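Local coordinates for protein alginate lyase, family PL7 (Zobellia galactanivorans, PDB 4BE3) that cleaves alginate as an exolytic lyase of polysaccharide lyase family 7, probably by eliminative cleavage of its glycosidic bonds, at residues Ala84-Gln89 / Ala296-Lys301; Glu114-Glu119 / Gly146-Arg151. One frame throughout, in Å; residues are numbered along the deposited sequence.

Interaction 1: residues Ala84-Gln89 / Ala296-Lys301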
loop_
_atom_site.group_PDB
_atom_site.type_symbol
_atom_site.label_atom_id
_atom_site.label_comp_id
_atom_site.label_asym_id
_atom_site.label_seq_id
_atom_site.Cartn_x
_atom_site.Cartn_y
_atom_site.Cartn_z
ATOM N N ALA A 84 9.060 16.001 0.483
ATOM C CA ALA A 84 8.550 17.270 0.720
ATOM C C ALA A 84 9.596 18.380 0.520
ATOM O O ALA A 84 10.759 18.169 0.718
ATOM C CB ALA A 84 8.035 17.398 2.169
ATOM N N THR A 85 9.182 19.547 0.068
ATOM C CA THR A 85 10.076 20.727 0.062
ATOM C C THR A 85 9.315 21.788 0.765
ATOM O O THR A 85 8.136 22.078 0.428
ATOM C CB THR A 85 10.384 21.162 -1.402
ATOM O OG1 THR A 85 11.170 20.084 -2.000
ATOM C CG2 THR A 85 11.205 22.375 -1.390
ATOM N N LEU A 86 9.964 22.497 1.692
ATOM C CA LEU A 86 9.156 23.357 2.600
ATOM C C LEU A 86 10.053 24.452 3.206
ATOM O O LEU A 86 11.264 24.394 2.989
ATOM C CB LEU A 86 8.605 22.482 3.791
ATOM C CG LEU A 86 9.753 21.864 4.691
ATOM C CD1 LEU A 86 9.194 21.796 6.116
ATOM C CD2 LEU A 86 10.063 20.427 4.235
ATOM N N LYS A 87 9.473 25.426 3.910
ATOM C CA LYS A 87 10.265 26.332 4.765
ATOM C C LYS A 87 9.421 26.552 5.946
ATOM O O LYS A 87 8.175 26.650 5.847
ATOM C CB LYS A 87 10.698 27.583 4.021
ATOM C CG LYS A 87 9.531 28.353 3.388
ATOM C CD LYS A 87 10.104 29.382 2.415
ATOM C CE LYS A 87 8.928 30.287 1.959
ATOM N NZ LYS A 87 9.604 31.264 1.041
ATOM N N VAL A 88 10.058 26.605 7.144
ATOM C CA VAL A 88 9.339 26.913 8.331
ATOM C C VAL A 88 9.363 28.384 8.465
ATOM O O VAL A 88 10.424 29.004 8.389
ATOM C CB VAL A 88 10.001 26.208 9.564
ATOM C CG1 VAL A 88 9.297 26.614 10.869
ATOM C CG2 VAL A 88 9.938 24.665 9.366
ATOM N N GLN A 89 8.156 28.963 8.721
ATOM C CA GLN A 89 7.994 30.442 8.762
ATOM C C GLN A 89 7.904 30.850 10.228
ATOM O O GLN A 89 8.158 32.003 10.492
ATOM C CB GLN A 89 6.728 30.924 8.057
ATOM C CG GLN A 89 6.859 30.609 6.529
ATOM C CD GLN A 89 7.884 31.513 5.825
ATOM O OE1 GLN A 89 8.991 31.599 6.236
ATOM N NE2 GLN A 89 7.508 32.157 4.715
ATOM N N ALA A 296 2.817 27.847 15.234
ATOM C CA ALA A 296 3.831 27.445 14.322
ATOM C C ALA A 296 3.218 27.549 12.926
ATOM O O ALA A 296 2.004 27.452 12.775
ATOM C CB ALA A 296 4.133 25.930 14.599
ATOM N N GLU A 297 4.059 27.737 11.934
ATOM C CA GLU A 297 3.557 27.912 10.610
ATOM C C GLU A 297 4.582 27.402 9.597
ATOM O O GLU A 297 5.784 27.735 9.684
ATOM C CB GLU A 297 3.378 29.453 10.381
ATOM C CG GLU A 297 2.835 29.708 8.898
ATOM C CD GLU A 297 2.543 31.178 8.657
ATOM O OE1 GLU A 297 2.235 31.888 9.682
ATOM O OE2 GLU A 297 2.604 31.685 7.490
ATOM N N VAL A 298 4.171 26.536 8.683
ATOM C CA VAL A 298 5.168 25.820 7.853
ATOM C C VAL A 298 4.532 25.886 6.403
ATOM O O VAL A 298 3.300 25.649 6.294
ATOM C CB VAL A 298 5.202 24.346 8.242
ATOM C CG1 VAL A 298 6.266 23.594 7.381
ATOM C CG2 VAL A 298 5.645 24.169 9.779
ATOM N N TRP A 299 5.366 26.186 5.413
ATOM C CA TRP A 299 4.872 26.308 4.038
ATOM C C TRP A 299 5.457 25.254 3.199
ATOM O O TRP A 299 6.643 24.975 3.298
ATOM C CB TRP A 299 5.334 27.629 3.494
ATOM C CG TRP A 299 4.704 28.838 4.076
ATOM C CD1 TRP A 299 3.946 29.013 5.286
ATOM C CD2 TRP A 299 4.784 30.134 3.496
ATOM N NE1 TRP A 299 3.591 30.336 5.415
ATOM C CE2 TRP A 299 4.084 31.050 4.380
ATOM C CE3 TRP A 299 5.408 30.635 2.322
ATOM C CZ2 TRP A 299 3.962 32.440 4.091
ATOM C CZ3 TRP A 299 5.279 32.036 2.040
ATOM C CH2 TRP A 299 4.619 32.906 2.930
ATOM N N PHE A 300 4.660 24.582 2.365
ATOM C CA PHE A 300 5.228 23.527 1.569
ATOM C C PHE A 300 5.052 23.877 0.142
ATOM O O PHE A 300 3.937 24.379 -0.254
ATOM C CB PHE A 300 4.443 22.208 1.787
ATOM C CG PHE A 300 4.762 21.534 3.106
ATOM C CD1 PHE A 300 4.212 22.048 4.274
ATOM C CD2 PHE A 300 5.628 20.422 3.073
ATOM C CE1 PHE A 300 4.475 21.406 5.478
ATOM C CE2 PHE A 300 5.917 19.794 4.343
ATOM C CZ PHE A 300 5.389 20.364 5.489
ATOM N N LYS A 301 6.046 23.603 -0.663
ATOM C CA LYS A 301 5.725 23.816 -2.111
ATOM C C LYS A 301 5.657 22.473 -2.848
ATOM O O LYS A 301 5.296 22.390 -4.029
ATOM C CB LYS A 301 6.757 24.718 -2.739
ATOM C CG LYS A 301 8.096 24.157 -2.797
ATOM C CD LYS A 301 8.732 25.185 -3.692
ATOM C CE LYS A 301 9.908 24.665 -4.444
ATOM N NZ LYS A 301 10.766 25.866 -4.720
#
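Glu297 O accepts the backbone N-H of Gln89 at 2.8 Å and starts the ladder between two antiparallel strands, 80-90 and 295-306. They are neighbours in one sheet of the beta-jelly roll characteristic of family PL7. The extended Glu297 side chain takes OE2 to Trp299 NE1, 2.7 Å away. The bond uses the anti lone pair and lies close to the indole plane, so it helps fix the ring's rotation. Val298 points to the other side of the sheet, where its CG1 meets Leu86 CD1 at 3.7 Å. Val105 of the facing sheet touches this side. Trp299 pairs with Lys87 through two backbone bonds. Gln89 CG stands over a face of the indole, 3.4 Å from the centroid of its five-membered ring. The Gln89 side chain bends at chi2 (-71°), which turns CD back over the indole, and NE2 ends over the six-membered ring with the amide plane 80° from the ring plane. Lys87 CE comes within 3.6 Å of Trp299 CE3, on its way to a salt bridge with Glu41. An alanine in place of Trp299 would probably leave the Gln89 side chain without its platform and Glu297 OE2 without the indole N-H. Phe300 lies beside Leu86, whose CB stands over one ring face, while Ala84 CB meets the ring edge. The Lys301 N-H bonds Thr85 O, and Lys301 CG packs 3.8 Å from Thr85 CG2.

Interaction 2: residues Glu114-Glu119 / Gly146-Arg151; sequences EGHENE and GDNSKR
The imidazole of His116 lies flat against the side chain of Asn148. The ring and the amide are stacked with their planes 5° apart, and the two side chains run past each other in opposite directions. Asn148 CB makes a CH-pi contact over one ring face, 3.6 Å from the centroid. Asn148 CG is anti to the Asn148 backbone N (chi1 -156°), which carries it along the ring to 3.5 Å from His116 CG. At the ring edge, near its plane, Gly146 O lies 3.0 Å from His116 NE2. A weak hydrogen bond runs from His116 NE2 to Thr144 O. The amides of Asn118 and Asn148 meet tip to tip, nearly coplanar.

The next shell sets these groups in place. A type II' beta turn from Glu114 to Glu117, closed by Glu117 N to Glu114 O, presents His116. On the other side, Asp147 forms an Asx turn. Its OD1 takes the Ser149 N-H at 2.9 Å, and its OD2 bonds Ser149 OG. Asn148 O is gripped by Arg151 NH1 at 2.7 Å and by Arg151 N, from opposite faces of its plane. Beyond Asn118, Glu119 OE2 bonds ND1 of His111, a residue of the tartrate pocket.

The Asn118 side chain is about 10 Å from the bound meso-tartaric acid. No clear hydrogen bond joins the two segments, so the contact rests largely on the flat stack of His116 on Asn148 and on close polar approaches, which are likely to depend on how the ring and amides are turned.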
loop_
_atom_site.group_PDB
_atom_site.type_symbol
_atom_site.label_atom_id
_atom_site.label_comp_id
_atom_site.label_asym_id
_atom_site.label_seq_id
_atom_site.Cartn_x
_atom_site.Cartn_y
_atom_site.Cartn_z
ATOM N N GLU A 114 -1.923 1.440 14.782
ATOM C CA GLU A 114 -2.441 0.443 15.765
ATOM C C GLU A 114 -1.448 0.209 16.822
ATOM O O GLU A 114 -0.350 0.846 16.817
ATOM C CB GLU A 114 -2.690 -0.931 15.053
ATOM C CG GLU A 114 -1.488 -1.386 14.209
ATOM C CD GLU A 114 -1.798 -2.615 13.281
ATOM O OE1 GLU A 114 -2.964 -3.161 13.360
ATOM O OE2 GLU A 114 -0.872 -3.099 12.543
ATOM N N GLY A 115 -1.762 -0.751 17.690
ATOM C CA GLY A 115 -0.788 -1.068 18.769
ATOM C C GLY A 115 -0.600 0.193 19.613
ATOM O O GLY A 115 -1.570 0.852 19.998
ATOM N N HIS A 116 0.652 0.499 19.910
ATOM C CA HIS A 116 0.957 1.691 20.700
ATOM C C HIS A 116 0.739 2.997 19.992
ATOM O O HIS A 116 0.719 4.024 20.641
ATOM C CB HIS A 116 2.416 1.591 21.121
ATOM C CG HIS A 116 2.694 0.535 22.145
ATOM N ND1 HIS A 116 1.817 0.205 23.152
ATOM C CD2 HIS A 116 3.817 -0.274 22.298
ATOM C CE1 HIS A 116 2.395 -0.709 23.946
ATOM N NE2 HIS A 116 3.628 -1.014 23.434
ATOM N N GLU A 117 0.537 2.961 18.647
ATOM C CA GLU A 117 0.320 4.197 17.883
ATOM C C GLU A 117 1.556 5.142 18.073
ATOM O O GLU A 117 1.380 6.358 18.122
ATOM C CB GLU A 117 -1.002 4.937 18.160
ATOM C CG GLU A 117 -2.147 3.926 17.896
ATOM C CD GLU A 117 -3.544 4.445 18.188
ATOM O OE1 GLU A 117 -3.909 5.533 17.817
ATOM O OE2 GLU A 117 -4.297 3.690 18.833
ATOM N N ASN A 118 2.771 4.567 18.092
ATOM C CA ASN A 118 3.970 5.473 18.206
ATOM C C ASN A 118 4.444 5.902 16.800
ATOM O O ASN A 118 3.878 5.397 15.791
ATOM C CB ASN A 118 5.054 4.672 18.869
ATOM C CG ASN A 118 4.780 4.438 20.389
ATOM O OD1 ASN A 118 3.814 5.012 20.943
ATOM N ND2 ASN A 118 5.649 3.675 21.071
ATOM N N GLU A 119 5.526 6.686 16.686
ATOM C CA GLU A 119 6.041 7.081 15.347
ATOM C C GLU A 119 7.392 6.583 15.092
ATOM O O GLU A 119 8.388 6.996 15.713
ATOM C CB GLU A 119 6.141 8.640 15.359
ATOM C CG GLU A 119 4.747 9.331 15.305
ATOM C CD GLU A 119 4.172 9.802 16.623
ATOM O OE1 GLU A 119 4.905 10.066 17.662
ATOM O OE2 GLU A 119 2.944 9.762 16.693
ATOM N N GLY A 146 5.852 -4.306 25.681
ATOM C CA GLY A 146 5.122 -4.090 26.955
ATOM C C GLY A 146 4.537 -2.685 27.107
ATOM O O GLY A 146 4.111 -2.107 26.155
ATOM N N ASP A 147 4.586 -2.121 28.287
ATOM C CA ASP A 147 3.852 -0.934 28.633
ATOM C C ASP A 147 4.514 0.273 27.963
ATOM O O ASP A 147 5.670 0.681 28.267
ATOM C CB ASP A 147 3.960 -0.775 30.151
ATOM C CG ASP A 147 3.421 0.532 30.694
ATOM O OD1 ASP A 147 2.639 1.277 30.049
ATOM O OD2 ASP A 147 3.822 0.811 31.875
ATOM N N ASN A 148 3.708 0.913 27.175
ATOM C CA ASN A 148 4.181 2.101 26.411
ATOM C C ASN A 148 4.443 3.324 27.292
ATOM O O ASN A 148 4.971 4.325 26.789
ATOM C CB ASN A 148 3.115 2.453 25.369
ATOM C CG ASN A 148 3.722 3.256 24.151
ATOM O OD1 ASN A 148 3.059 4.096 23.556
ATOM N ND2 ASN A 148 4.945 2.902 23.777
ATOM N N SER A 149 4.109 3.295 28.602
ATOM C CA SER A 149 4.397 4.504 29.319
ATOM C C SER A 149 5.946 4.631 29.480
ATOM O O SER A 149 6.367 5.676 29.943
ATOM C CB SER A 149 3.760 4.518 30.738
ATOM O OG SER A 149 4.320 3.402 31.413
ATOM N N LYS A 150 6.729 3.569 29.209
ATOM C CA LYS A 150 8.174 3.690 29.368
ATOM C C LYS A 150 8.854 4.042 28.004
ATOM O O LYS A 150 10.091 3.896 27.870
ATOM C CB LYS A 150 8.763 2.367 29.816
ATOM C CG LYS A 150 8.402 1.953 31.274
ATOM C CD LYS A 150 8.317 0.404 31.253
ATOM C CE LYS A 150 8.155 -0.292 32.639
ATOM N NZ LYS A 150 9.479 -0.342 33.329
ATOM N N ARG A 151 8.051 4.395 27.003
ATOM C CA ARG A 151 8.646 4.704 25.658
ATOM C C ARG A 151 9.581 5.886 25.675
ATOM O O ARG A 151 9.578 6.694 26.603
ATOM C CB ARG A 151 7.515 5.021 24.682
ATOM C CG ARG A 151 6.759 6.327 25.082
ATOM C CD ARG A 151 5.491 6.524 24.191
ATOM N NE ARG A 151 4.743 7.732 24.618
ATOM C CZ ARG A 151 4.118 7.844 25.793
ATOM N NH1 ARG A 151 4.164 6.882 26.713
ATOM N NH2 ARG A 151 3.506 8.956 26.138
#

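Overall arrangement
From the N terminus, after strands 36-41 and 44-52 of the seven-stranded sheet, the chain reaches 84-89 on strand 80-90. It then crosses to strand 104-112 of the other sheet, and the next loop holds 114-119. Strands 121-126 and 133-141 follow, and 146-151 lies in the loop after them, so interaction 2 closes a short loop of 26 residues. The chain then adds strands 187-194 to 210-215 to the first sheet, visits the other sheet again at 254-262, and comes back with strand 295-306, which pairs with strand 80-90. Interaction 1 thus closes a loop of 206 residues, with interaction 2 nested inside it. Their centres are 29 Å apart. One joins central sheet strands; the other joins surface loops.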